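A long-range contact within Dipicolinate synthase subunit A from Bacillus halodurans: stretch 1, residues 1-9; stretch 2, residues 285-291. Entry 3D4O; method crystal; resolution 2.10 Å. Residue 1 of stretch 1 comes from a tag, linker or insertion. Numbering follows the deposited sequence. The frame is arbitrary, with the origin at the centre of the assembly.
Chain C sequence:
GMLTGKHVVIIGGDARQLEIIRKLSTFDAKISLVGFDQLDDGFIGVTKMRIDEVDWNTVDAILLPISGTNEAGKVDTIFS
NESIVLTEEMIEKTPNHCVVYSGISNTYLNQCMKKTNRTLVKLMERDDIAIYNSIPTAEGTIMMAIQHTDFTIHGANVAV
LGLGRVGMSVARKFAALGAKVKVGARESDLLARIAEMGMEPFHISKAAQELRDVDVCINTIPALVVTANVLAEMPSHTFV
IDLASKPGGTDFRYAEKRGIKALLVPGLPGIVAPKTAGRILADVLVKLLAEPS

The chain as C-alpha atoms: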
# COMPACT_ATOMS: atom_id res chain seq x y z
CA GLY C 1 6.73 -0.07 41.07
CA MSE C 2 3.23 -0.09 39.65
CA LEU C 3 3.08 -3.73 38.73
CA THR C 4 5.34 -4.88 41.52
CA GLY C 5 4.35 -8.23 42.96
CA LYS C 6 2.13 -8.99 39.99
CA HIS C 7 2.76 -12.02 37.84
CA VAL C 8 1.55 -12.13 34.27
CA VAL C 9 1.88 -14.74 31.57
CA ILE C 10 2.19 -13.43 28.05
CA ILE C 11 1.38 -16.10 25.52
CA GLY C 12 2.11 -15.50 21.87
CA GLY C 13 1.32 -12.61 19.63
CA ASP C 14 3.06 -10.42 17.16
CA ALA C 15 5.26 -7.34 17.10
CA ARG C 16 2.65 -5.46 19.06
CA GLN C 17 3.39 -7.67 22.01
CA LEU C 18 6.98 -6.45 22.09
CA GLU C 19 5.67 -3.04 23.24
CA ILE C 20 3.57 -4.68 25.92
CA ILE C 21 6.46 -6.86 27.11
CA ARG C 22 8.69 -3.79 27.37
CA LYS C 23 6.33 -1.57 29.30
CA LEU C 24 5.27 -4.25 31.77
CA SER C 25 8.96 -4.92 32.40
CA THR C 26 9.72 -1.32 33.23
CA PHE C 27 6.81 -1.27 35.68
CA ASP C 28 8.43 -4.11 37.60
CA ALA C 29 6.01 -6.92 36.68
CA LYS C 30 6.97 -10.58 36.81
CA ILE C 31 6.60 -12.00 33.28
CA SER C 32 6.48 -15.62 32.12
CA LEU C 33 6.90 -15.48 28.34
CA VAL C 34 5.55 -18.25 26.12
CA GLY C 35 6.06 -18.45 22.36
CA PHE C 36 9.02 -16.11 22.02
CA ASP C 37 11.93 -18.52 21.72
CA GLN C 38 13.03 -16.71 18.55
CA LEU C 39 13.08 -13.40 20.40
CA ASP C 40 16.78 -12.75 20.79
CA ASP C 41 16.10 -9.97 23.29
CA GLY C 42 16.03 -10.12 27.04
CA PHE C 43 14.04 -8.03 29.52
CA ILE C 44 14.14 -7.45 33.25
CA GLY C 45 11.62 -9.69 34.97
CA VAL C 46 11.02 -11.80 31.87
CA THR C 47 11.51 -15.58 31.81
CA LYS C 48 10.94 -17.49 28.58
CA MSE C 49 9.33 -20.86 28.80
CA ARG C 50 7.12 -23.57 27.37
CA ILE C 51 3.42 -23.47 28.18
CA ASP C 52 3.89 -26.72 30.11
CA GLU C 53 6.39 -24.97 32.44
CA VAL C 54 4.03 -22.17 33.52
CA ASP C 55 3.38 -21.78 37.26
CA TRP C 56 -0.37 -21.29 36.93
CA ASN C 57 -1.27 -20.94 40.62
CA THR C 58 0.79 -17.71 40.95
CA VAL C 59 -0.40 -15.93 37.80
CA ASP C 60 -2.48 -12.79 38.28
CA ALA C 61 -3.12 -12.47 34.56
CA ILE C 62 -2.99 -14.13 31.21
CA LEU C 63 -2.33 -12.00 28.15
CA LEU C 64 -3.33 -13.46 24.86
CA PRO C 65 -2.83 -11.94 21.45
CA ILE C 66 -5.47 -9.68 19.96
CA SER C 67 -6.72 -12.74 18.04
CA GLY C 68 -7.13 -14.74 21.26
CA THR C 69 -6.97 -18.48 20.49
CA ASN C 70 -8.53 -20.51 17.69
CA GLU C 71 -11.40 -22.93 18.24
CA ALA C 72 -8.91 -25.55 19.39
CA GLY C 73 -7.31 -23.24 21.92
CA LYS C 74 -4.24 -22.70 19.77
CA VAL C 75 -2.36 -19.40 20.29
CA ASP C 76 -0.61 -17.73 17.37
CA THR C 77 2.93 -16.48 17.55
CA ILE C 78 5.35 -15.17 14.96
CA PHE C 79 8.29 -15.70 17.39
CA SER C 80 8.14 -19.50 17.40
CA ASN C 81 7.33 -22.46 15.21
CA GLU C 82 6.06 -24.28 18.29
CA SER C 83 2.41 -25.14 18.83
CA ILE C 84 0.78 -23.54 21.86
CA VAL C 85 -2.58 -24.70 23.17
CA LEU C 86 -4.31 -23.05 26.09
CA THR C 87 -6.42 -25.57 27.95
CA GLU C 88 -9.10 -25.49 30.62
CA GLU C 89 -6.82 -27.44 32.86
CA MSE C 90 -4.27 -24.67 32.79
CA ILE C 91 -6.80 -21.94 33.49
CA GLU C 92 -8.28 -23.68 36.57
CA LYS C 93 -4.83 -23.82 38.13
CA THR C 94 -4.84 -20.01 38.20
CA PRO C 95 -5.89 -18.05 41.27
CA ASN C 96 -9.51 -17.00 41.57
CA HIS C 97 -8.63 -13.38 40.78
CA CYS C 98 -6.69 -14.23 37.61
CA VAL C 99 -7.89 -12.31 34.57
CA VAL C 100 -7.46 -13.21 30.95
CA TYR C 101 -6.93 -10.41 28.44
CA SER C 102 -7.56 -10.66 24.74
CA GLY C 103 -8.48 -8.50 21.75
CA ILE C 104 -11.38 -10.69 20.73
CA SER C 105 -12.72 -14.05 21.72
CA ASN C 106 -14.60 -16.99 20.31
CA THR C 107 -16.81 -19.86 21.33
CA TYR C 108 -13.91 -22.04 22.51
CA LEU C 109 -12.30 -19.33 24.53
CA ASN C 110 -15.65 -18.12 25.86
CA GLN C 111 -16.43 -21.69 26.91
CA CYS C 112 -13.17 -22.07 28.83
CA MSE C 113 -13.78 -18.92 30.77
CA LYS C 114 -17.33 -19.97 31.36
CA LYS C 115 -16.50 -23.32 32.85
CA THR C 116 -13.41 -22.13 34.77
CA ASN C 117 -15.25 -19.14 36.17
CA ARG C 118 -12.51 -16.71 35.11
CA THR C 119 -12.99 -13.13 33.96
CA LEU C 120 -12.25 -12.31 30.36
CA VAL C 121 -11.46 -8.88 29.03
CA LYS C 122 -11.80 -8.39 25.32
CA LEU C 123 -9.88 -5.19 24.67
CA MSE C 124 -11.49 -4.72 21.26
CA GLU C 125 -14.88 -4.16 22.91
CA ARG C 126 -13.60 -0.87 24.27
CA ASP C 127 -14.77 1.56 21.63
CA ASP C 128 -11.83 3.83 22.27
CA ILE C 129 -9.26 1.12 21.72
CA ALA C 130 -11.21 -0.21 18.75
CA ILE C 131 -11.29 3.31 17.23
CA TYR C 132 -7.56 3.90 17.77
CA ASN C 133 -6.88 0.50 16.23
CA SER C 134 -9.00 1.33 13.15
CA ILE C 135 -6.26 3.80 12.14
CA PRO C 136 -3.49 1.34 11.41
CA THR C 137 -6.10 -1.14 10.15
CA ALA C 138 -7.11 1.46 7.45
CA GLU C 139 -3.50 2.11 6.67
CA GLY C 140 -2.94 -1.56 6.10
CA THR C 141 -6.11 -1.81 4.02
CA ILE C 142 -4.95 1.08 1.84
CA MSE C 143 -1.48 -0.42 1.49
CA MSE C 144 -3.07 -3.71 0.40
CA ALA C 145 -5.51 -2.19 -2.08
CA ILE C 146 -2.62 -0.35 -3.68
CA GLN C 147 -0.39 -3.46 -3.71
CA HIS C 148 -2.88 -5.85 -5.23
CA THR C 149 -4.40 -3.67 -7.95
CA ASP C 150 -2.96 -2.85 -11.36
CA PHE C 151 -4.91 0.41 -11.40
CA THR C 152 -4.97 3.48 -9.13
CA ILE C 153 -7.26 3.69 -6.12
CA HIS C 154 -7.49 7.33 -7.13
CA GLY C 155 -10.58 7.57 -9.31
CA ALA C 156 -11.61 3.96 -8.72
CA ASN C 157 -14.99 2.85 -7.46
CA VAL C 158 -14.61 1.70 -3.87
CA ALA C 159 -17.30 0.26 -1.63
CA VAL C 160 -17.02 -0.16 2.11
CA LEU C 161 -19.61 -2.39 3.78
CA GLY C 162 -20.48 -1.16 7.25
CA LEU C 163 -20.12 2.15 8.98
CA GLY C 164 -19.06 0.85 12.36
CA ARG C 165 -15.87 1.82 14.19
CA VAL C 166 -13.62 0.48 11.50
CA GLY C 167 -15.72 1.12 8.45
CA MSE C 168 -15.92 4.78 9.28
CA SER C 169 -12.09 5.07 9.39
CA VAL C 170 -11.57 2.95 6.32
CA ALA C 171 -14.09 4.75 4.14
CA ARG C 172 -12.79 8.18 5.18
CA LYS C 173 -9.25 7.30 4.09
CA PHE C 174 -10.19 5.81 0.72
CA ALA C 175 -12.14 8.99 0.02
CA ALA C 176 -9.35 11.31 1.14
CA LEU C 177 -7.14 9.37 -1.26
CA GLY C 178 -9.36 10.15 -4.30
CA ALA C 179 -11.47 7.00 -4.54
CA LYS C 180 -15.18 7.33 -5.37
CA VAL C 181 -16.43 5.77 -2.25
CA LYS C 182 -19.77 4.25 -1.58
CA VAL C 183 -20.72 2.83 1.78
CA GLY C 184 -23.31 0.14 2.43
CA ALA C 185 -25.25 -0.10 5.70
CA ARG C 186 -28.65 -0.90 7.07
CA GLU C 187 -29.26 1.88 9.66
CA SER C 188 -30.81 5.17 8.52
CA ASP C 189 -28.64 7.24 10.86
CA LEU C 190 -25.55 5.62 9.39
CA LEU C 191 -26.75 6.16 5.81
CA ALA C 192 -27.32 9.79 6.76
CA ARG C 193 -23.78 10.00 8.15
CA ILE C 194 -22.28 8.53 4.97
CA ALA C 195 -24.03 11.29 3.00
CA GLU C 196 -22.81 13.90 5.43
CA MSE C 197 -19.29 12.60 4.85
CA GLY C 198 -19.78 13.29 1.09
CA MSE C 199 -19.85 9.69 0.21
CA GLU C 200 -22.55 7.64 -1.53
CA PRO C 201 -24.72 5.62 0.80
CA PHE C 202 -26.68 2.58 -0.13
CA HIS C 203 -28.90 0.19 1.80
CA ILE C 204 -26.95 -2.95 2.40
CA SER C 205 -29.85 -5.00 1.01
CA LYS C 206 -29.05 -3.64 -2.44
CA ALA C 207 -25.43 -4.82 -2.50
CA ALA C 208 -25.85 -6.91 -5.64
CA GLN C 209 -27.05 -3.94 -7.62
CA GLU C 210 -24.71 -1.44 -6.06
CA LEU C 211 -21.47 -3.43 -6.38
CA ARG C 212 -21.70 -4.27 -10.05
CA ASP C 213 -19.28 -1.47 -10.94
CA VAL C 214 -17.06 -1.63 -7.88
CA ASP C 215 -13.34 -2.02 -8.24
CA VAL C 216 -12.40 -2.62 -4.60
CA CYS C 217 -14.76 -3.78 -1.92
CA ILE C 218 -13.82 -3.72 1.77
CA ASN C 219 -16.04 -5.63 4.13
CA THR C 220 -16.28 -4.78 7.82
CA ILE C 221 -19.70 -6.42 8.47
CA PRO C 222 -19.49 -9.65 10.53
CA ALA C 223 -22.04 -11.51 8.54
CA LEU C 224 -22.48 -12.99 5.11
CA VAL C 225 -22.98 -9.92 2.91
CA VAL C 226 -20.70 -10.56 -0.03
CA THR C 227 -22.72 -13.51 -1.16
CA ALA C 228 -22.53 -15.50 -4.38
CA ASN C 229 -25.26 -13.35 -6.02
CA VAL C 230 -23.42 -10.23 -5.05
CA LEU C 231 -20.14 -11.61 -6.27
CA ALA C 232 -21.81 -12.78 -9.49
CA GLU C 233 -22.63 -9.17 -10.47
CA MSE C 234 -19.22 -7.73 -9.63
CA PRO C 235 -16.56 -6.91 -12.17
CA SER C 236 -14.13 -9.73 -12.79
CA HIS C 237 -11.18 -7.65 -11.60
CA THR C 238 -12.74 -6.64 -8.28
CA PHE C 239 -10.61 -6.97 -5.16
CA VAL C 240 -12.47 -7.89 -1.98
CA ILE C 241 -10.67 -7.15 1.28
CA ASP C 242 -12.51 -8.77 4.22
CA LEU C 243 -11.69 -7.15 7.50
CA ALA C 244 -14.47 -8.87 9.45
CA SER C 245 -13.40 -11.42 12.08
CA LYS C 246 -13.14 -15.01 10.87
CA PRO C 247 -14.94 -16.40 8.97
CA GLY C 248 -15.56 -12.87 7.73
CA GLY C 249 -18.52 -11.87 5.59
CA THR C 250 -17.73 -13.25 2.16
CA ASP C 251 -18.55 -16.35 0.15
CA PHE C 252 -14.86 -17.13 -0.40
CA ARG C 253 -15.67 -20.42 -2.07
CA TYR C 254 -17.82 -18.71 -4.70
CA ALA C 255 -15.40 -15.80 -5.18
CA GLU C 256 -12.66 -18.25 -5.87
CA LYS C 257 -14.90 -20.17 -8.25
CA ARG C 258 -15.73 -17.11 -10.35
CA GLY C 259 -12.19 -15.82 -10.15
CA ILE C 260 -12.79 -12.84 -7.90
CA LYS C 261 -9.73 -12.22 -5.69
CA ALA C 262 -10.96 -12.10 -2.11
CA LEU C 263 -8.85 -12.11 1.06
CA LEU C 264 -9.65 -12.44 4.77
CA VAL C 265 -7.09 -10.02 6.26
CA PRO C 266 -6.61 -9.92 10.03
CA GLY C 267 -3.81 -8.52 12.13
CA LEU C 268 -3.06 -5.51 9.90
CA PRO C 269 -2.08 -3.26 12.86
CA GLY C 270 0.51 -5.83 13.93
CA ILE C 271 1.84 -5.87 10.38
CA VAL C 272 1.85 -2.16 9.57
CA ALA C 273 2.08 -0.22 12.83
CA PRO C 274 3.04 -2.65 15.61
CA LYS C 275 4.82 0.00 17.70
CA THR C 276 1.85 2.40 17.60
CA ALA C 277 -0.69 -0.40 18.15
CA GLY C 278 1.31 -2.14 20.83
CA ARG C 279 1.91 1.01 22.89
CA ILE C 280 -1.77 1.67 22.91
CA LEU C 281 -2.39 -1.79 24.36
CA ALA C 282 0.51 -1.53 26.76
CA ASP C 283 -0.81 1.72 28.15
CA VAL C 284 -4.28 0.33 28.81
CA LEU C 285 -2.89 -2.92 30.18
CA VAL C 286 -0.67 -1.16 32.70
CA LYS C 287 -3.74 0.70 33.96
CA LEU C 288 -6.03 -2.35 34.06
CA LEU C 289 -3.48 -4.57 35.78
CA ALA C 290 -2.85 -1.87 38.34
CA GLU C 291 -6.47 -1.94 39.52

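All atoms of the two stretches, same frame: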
# COMPACT_ATOMS: atom_id res chain seq x y z
N GLY C 1 6.82 1.41 41.02
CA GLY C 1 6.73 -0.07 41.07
C GLY C 1 5.29 -0.48 40.92
O GLY C 1 4.78 -1.29 41.69
N MSE C 2 4.65 0.11 39.93
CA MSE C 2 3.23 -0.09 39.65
C MSE C 2 2.75 -1.51 39.68
O MSE C 2 1.77 -1.83 40.33
CB MSE C 2 2.96 0.41 38.27
CG MSE C 2 3.08 1.88 38.19
SE MSE C 2 1.30 2.63 38.36
CE MSE C 2 0.50 2.14 36.64
N LEU C 3 3.45 -2.33 38.93
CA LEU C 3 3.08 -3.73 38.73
C LEU C 3 3.92 -4.67 39.56
O LEU C 3 4.03 -5.85 39.28
CB LEU C 3 3.16 -4.09 37.25
CG LEU C 3 2.27 -3.26 36.31
CD1 LEU C 3 2.57 -3.61 34.86
CD2 LEU C 3 0.80 -3.46 36.63
N THR C 4 4.51 -4.10 40.59
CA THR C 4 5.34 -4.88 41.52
C THR C 4 4.48 -5.89 42.24
O THR C 4 3.40 -5.58 42.72
CB THR C 4 6.03 -3.98 42.59
OG1 THR C 4 6.87 -3.01 41.94
CG2 THR C 4 6.87 -4.83 43.55
N GLY C 5 4.98 -7.11 42.26
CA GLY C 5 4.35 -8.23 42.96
C GLY C 5 3.30 -8.93 42.12
O GLY C 5 2.69 -9.91 42.55
N LYS C 6 3.09 -8.39 40.93
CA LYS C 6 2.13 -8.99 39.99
C LYS C 6 2.84 -9.90 39.03
O LYS C 6 3.97 -9.65 38.65
CB LYS C 6 1.27 -7.92 39.31
CG LYS C 6 0.34 -7.30 40.35
CD LYS C 6 -0.89 -6.61 39.76
CE LYS C 6 -1.97 -6.49 40.86
NZ LYS C 6 -3.32 -6.08 40.36
N HIS C 7 2.20 -11.02 38.74
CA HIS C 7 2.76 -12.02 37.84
C HIS C 7 1.83 -12.25 36.69
O HIS C 7 0.69 -12.66 36.87
CB HIS C 7 3.05 -13.31 38.59
CG HIS C 7 3.42 -14.47 37.70
ND1 HIS C 7 4.07 -14.30 36.50
CD2 HIS C 7 3.31 -15.80 37.88
CE1 HIS C 7 4.30 -15.49 35.96
NE2 HIS C 7 3.85 -16.41 36.78
N VAL C 8 2.33 -11.95 35.49
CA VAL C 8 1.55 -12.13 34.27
C VAL C 8 2.24 -13.09 33.29
O VAL C 8 3.46 -13.16 33.18
CB VAL C 8 1.20 -10.77 33.54
CG1 VAL C 8 0.88 -9.67 34.55
CG2 VAL C 8 2.32 -10.31 32.64
N VAL C 9 1.40 -13.86 32.61
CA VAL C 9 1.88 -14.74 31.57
C VAL C 9 1.39 -14.14 30.26
O VAL C 9 0.22 -13.80 30.09
CB VAL C 9 1.42 -16.22 31.72
CG1 VAL C 9 -0.08 -16.35 31.68
CG2 VAL C 9 2.05 -17.09 30.63
N LEU C 285 -3.14 -1.71 29.40
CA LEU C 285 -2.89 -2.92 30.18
C LEU C 285 -2.26 -2.57 31.53
O LEU C 285 -2.59 -3.16 32.58
CB LEU C 285 -2.05 -3.95 29.40
CG LEU C 285 -2.80 -4.75 28.32
CD1 LEU C 285 -1.87 -5.54 27.38
CD2 LEU C 285 -3.76 -5.68 29.04
N VAL C 286 -1.35 -1.60 31.48
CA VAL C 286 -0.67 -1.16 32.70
C VAL C 286 -1.72 -0.65 33.68
O VAL C 286 -1.71 -0.97 34.87
CB VAL C 286 0.37 -0.04 32.42
CG1 VAL C 286 0.60 0.76 33.67
CG2 VAL C 286 1.68 -0.62 31.90
N LYS C 287 -2.67 0.10 33.14
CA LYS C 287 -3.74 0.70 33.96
C LYS C 287 -4.68 -0.35 34.54
O LYS C 287 -5.01 -0.31 35.72
CB LYS C 287 -4.54 1.71 33.14
N LEU C 288 -5.06 -1.30 33.70
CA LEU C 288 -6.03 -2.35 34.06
C LEU C 288 -5.46 -3.33 35.06
O LEU C 288 -6.15 -3.77 35.98
CB LEU C 288 -6.53 -3.10 32.82
CG LEU C 288 -7.39 -2.22 31.90
CD1 LEU C 288 -7.74 -2.84 30.52
CD2 LEU C 288 -8.65 -1.85 32.69
N LEU C 289 -4.18 -3.60 34.92
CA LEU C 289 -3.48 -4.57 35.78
C LEU C 289 -3.21 -3.97 37.14
O LEU C 289 -3.07 -4.67 38.15
CB LEU C 289 -2.17 -5.03 35.12
CG LEU C 289 -2.41 -5.90 33.88
CD1 LEU C 289 -1.18 -6.05 33.02
CD2 LEU C 289 -2.94 -7.27 34.33
N ALA C 290 -3.19 -2.65 37.15
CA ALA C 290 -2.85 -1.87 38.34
C ALA C 290 -4.07 -1.55 39.19
O ALA C 290 -4.00 -0.82 40.18
CB ALA C 290 -2.12 -0.59 37.94
N GLU C 291 -5.21 -2.11 38.80
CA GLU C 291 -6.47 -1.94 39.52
C GLU C 291 -6.56 -3.03 40.56
O GLU C 291 -5.54 -3.42 41.13
CB GLU C 291 -7.67 -2.00 38.59
CG GLU C 291 -7.79 -0.82 37.64
CD GLU C 291 -8.93 -0.99 36.62
OE1 GLU C 291 -9.56 -2.08 36.57
OE2 GLU C 291 -9.18 -0.01 35.85

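The last turn of a helix near the C-terminus of the chain packs against the segment that opens it, joining residues at least 281 positions apart. Stretch 1 is loop and turn until the strand begins at His 7; stretch 2 is helical through Leu 289. The backbones come nearest at Leu 3 and Ala 290, whose CA atoms lie 6.2 Å apart, and 367 Å² of surface is buried between them. Two turns shape the N-terminal side: a type I turn from Gly 1, a tag residue, to Thr 4, then a type II turn from Leu 3 to Lys 6, in which Gly 5 takes the positive phi that glycine tolerates best.

Leu 285 makes no contact across the interface, but its O accepts the helical hydrogen bond from Leu 289 N at 2.9 Å, which helps hold the last turn in shape. Val 286 is the first residue to meet stretch 1. Its CG1 lies 3.3 Å from CE of Met 2, a selenomethionine here, a close approach for two methyl carbons. Its CG2 lies 4.3 Å from Leu 3 CD1, so the two branches of one valine touch two consecutive residues.

Lys 287 and Leu 288 point their CA-to-CB bonds away from stretch 1, and neither makes a contact with it in the model, where Lys 287 ends at CB. One residue further on, Leu 289 points toward stretch 1 and loses 77 Å² to it, the most of any residue in the contact. Leu 3 CD2 packs 3.7 Å from Leu 289 CB; Leu 3 leaves its backbone sideways, yet its m,t rotamer brings the end of the side chain nearer to the helix. At the tip of Leu 289, CD1 reaches Val 8 CG1 at 4.4 Å, a looser contact that extends the apolar patch to the strand.

Leu 289 also supplies the one polar link. Its carbonyl O accepts a hydrogen bond from Lys 6 NZ at 2.6 Å, a short distance that suits a charged ammonium donor. Lys 6 points toward the helix and, with its last three chi angles all t, extends its amine to this carbonyl at the helix end.

Ala 290 leaves the helix, its N making only weak bonds to the O atoms of Val 286 and Lys 287. Its small CB sits 4.0 Å from Met 2 CE and 4.3 Å from Leu 3 CD2, touching both side chains. The CA-to-CB bond of Glu 291 points away from stretch 1. The rule to read here is apolar packing at Val 286, Leu 289 and Ala 290, with a lysine bonded to the closing carbonyl.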